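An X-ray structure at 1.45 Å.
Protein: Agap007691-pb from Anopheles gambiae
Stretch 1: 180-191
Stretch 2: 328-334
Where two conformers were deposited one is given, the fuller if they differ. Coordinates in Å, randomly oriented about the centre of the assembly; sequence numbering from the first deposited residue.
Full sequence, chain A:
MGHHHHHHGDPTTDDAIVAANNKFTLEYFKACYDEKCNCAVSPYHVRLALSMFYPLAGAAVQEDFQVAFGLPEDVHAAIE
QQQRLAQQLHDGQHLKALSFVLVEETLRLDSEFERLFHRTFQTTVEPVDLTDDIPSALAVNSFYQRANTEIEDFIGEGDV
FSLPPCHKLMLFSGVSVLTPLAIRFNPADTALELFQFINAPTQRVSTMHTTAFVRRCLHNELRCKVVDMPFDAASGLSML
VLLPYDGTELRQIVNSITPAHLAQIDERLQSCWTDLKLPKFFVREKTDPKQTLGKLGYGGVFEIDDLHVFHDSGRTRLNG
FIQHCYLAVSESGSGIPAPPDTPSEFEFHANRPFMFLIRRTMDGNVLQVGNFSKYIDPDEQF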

# COMPACT_ATOMS: atom_id res chain seq x y z
N PRO A 180 -10.13 13.22 3.07
CA PRO A 180 -9.41 14.23 3.85
C PRO A 180 -9.32 13.83 5.31
O PRO A 180 -10.15 13.09 5.83
CB PRO A 180 -10.26 15.50 3.69
CG PRO A 180 -11.58 15.04 3.30
CD PRO A 180 -11.44 13.71 2.61
N LEU A 181 -8.32 14.38 5.99
CA LEU A 181 -8.28 14.27 7.44
C LEU A 181 -9.50 14.92 8.06
O LEU A 181 -10.02 15.92 7.57
CB LEU A 181 -7.07 15.01 8.01
CG LEU A 181 -5.73 14.30 7.94
CD1 LEU A 181 -4.64 15.18 8.55
CD2 LEU A 181 -5.75 12.92 8.60
N ALA A 182 -9.94 14.35 9.18
CA ALA A 182 -11.02 14.93 9.96
C ALA A 182 -10.53 15.94 10.97
O ALA A 182 -11.34 16.63 11.60
CB ALA A 182 -11.79 13.82 10.69
N ILE A 183 -9.24 16.03 11.16
CA ILE A 183 -8.66 17.02 12.06
C ILE A 183 -8.63 18.36 11.37
O ILE A 183 -8.25 18.46 10.19
CB ILE A 183 -7.25 16.57 12.46
CG1 ILE A 183 -7.34 15.32 13.31
CG2 ILE A 183 -6.49 17.68 13.22
CD1 ILE A 183 -6.04 14.66 13.51
N ARG A 184 -9.01 19.41 12.11
CA ARG A 184 -9.06 20.77 11.59
C ARG A 184 -7.71 21.44 11.81
O ARG A 184 -7.42 21.93 12.90
CB ARG A 184 -10.17 21.55 12.28
N PHE A 185 -6.88 21.46 10.77
CA PHE A 185 -5.70 22.31 10.71
C PHE A 185 -6.08 23.62 10.04
O PHE A 185 -6.79 23.63 9.04
CB PHE A 185 -4.58 21.64 9.89
CG PHE A 185 -3.92 20.46 10.57
CD1 PHE A 185 -2.95 20.66 11.52
CD2 PHE A 185 -4.27 19.17 10.25
CE1 PHE A 185 -2.33 19.59 12.14
CE2 PHE A 185 -3.66 18.10 10.85
CZ PHE A 185 -2.69 18.31 11.80
N ASN A 186 -5.59 24.74 10.59
CA ASN A 186 -5.91 26.04 10.05
C ASN A 186 -4.77 26.52 9.17
O ASN A 186 -3.63 26.63 9.65
CB ASN A 186 -6.15 27.02 11.18
CG ASN A 186 -7.03 28.16 10.75
OD1 ASN A 186 -6.53 29.17 10.27
ND2 ASN A 186 -8.34 27.98 10.88
N PRO A 187 -5.01 26.82 7.89
CA PRO A 187 -3.88 27.26 7.04
C PRO A 187 -3.24 28.56 7.49
O PRO A 187 -2.07 28.80 7.16
CB PRO A 187 -4.49 27.35 5.63
CG PRO A 187 -5.94 27.24 5.82
CD PRO A 187 -6.24 26.62 7.12
N ALA A 188 -3.95 29.40 8.26
CA ALA A 188 -3.29 30.58 8.82
C ALA A 188 -2.18 30.19 9.78
O ALA A 188 -1.25 30.97 10.01
CB ALA A 188 -4.32 31.47 9.53
N ASP A 189 -2.21 28.96 10.29
CA ASP A 189 -1.23 28.46 11.25
C ASP A 189 -0.14 27.62 10.59
O ASP A 189 0.77 27.16 11.29
CB ASP A 189 -1.97 27.62 12.30
CG ASP A 189 -2.76 28.48 13.28
OD1 ASP A 189 -2.29 29.58 13.63
OD2 ASP A 189 -3.86 28.04 13.70
N THR A 190 -0.24 27.40 9.29
CA THR A 190 0.79 26.69 8.55
C THR A 190 1.96 27.63 8.28
O THR A 190 1.76 28.77 7.86
CB THR A 190 0.19 26.16 7.25
OG1 THR A 190 -0.85 25.23 7.56
CG2 THR A 190 1.23 25.47 6.36
N ALA A 191 3.17 27.15 8.54
CA ALA A 191 4.36 27.96 8.33
C ALA A 191 5.51 27.06 7.93
O ALA A 191 5.46 25.84 8.11
CB ALA A 191 4.73 28.73 9.61
N ALA A 328 -2.04 11.73 0.85
CA ALA A 328 -1.70 13.13 1.13
C ALA A 328 -2.48 13.60 2.35
O ALA A 328 -3.51 13.01 2.71
CB ALA A 328 -1.97 14.00 -0.09
N VAL A 329 -1.94 14.59 3.06
CA VAL A 329 -2.68 15.24 4.14
C VAL A 329 -2.76 16.74 3.88
O VAL A 329 -1.94 17.30 3.16
CB VAL A 329 -2.13 14.94 5.55
CG1 VAL A 329 -2.30 13.47 5.91
CG2 VAL A 329 -0.67 15.36 5.66
N SER A 330 -3.80 17.37 4.43
CA SER A 330 -4.03 18.79 4.18
C SER A 330 -4.92 19.34 5.29
O SER A 330 -5.33 18.61 6.21
CB SER A 330 -4.67 18.99 2.80
OG SER A 330 -4.73 20.36 2.44
N GLU A 331 -5.23 20.64 5.22
CA GLU A 331 -6.00 21.31 6.25
C GLU A 331 -7.51 21.10 6.06
O GLU A 331 -7.98 20.73 4.99
CB GLU A 331 -5.68 22.82 6.23
CG GLU A 331 -4.21 23.16 6.54
CD GLU A 331 -3.37 23.37 5.30
OE1 GLU A 331 -3.74 22.85 4.23
OE2 GLU A 331 -2.33 24.07 5.38
N SER A 332 -8.27 21.35 7.13
CA SER A 332 -9.72 21.21 7.09
C SER A 332 -10.41 22.57 7.13
O SER A 332 -9.86 23.55 7.65
CB SER A 332 -10.24 20.32 8.22
OG SER A 332 -11.40 20.87 8.84
N GLY A 333 -11.62 22.60 6.58
CA GLY A 333 -12.39 23.83 6.51
C GLY A 333 -13.49 23.88 7.53
O GLY A 333 -14.52 24.51 7.29
N SER A 334 -13.31 23.22 8.68
CA SER A 334 -14.30 23.26 9.76
C SER A 334 -13.68 23.76 11.06
O SER A 334 -12.70 23.20 11.55
CB SER A 334 -14.92 21.88 9.97
OG SER A 334 -15.75 21.52 8.88
O HOH W 1 -6.51 16.00 4.70

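The most unusual feature of this contact is how little regular hydrogen bonding holds two closely apposed backbones together. CA atoms approach to 4.6 Å at two neighbouring pairs, R184 CA with S332 CA and F185 CA with E331 CA, a spacing typical of paired strands, yet neither stretch forms a strand there and a single direct backbone hydrogen bond links them. That bond, from S332 N to F185 O, is weak: the atoms lie 3.3 Å apart and the N-H...O angle is 141°. The order is reversed locally, R184 with S332 and F185 with E331, but the pair L181 CA and V329 CA, 6.6 Å apart, does not continue it, so the stretches have no uniform antiparallel register.

F185 O is crowded as well as bonded. E331 CB sits 3.1 Å from F185 O, and S332 O comes within 3.4 Å of F185 O; as both oxygens are acceptors, that approach contributes no hydrogen bond.

The better-formed direct bond comes from side chains. T190, whose CA-to-CB bond points toward the other stretch, donates from T190 OG1 to E331 OE2 at 2.9 Å, a short distance that suits a hydroxyl meeting a carboxylate. E331 reaches it with chi1 at -62° (m) and chi2 at 97°, between wells. Along the way its aliphatic portion packs against F185, with F185 CB 3.7 Å from E331 CG, and its carboxylate passes P187, with P187 CB 3.9 Å from E331 OE2. E331 accordingly has the largest area covered by the opposing stretch, 95 Å² of the 447 Å² buried in total on both sides.

The CA-to-CB bond of S332 points toward stretch 1, and S332 CB lies 3.4 Å from I183 O and 3.6 Å from R184 CA. S332 OG accepts a hydrogen bond from S334 N at 3.0 Å (N-H...O angle 153°), within the same stretch. R184 is modelled only as far as CB, and R184 CB lies 3.1 Å from S334 O, so the coordinates give no evidence for its guanidinium.

Where the backbones separate, apolar packing and water take over. L181 directs its CB toward stretch 2, and L181 CD1 meets V329 CB at 3.9 Å, a van der Waals contact between two buried residues. Water 1 spans the gap: it accepts from L181 N at 2.8 Å and donates to S330 O at 3.2 Å, supplying a backbone link that the chains do not make directly. The same S330 O lies 4.2 Å from F185 CD2, in an oblique approach to the ring.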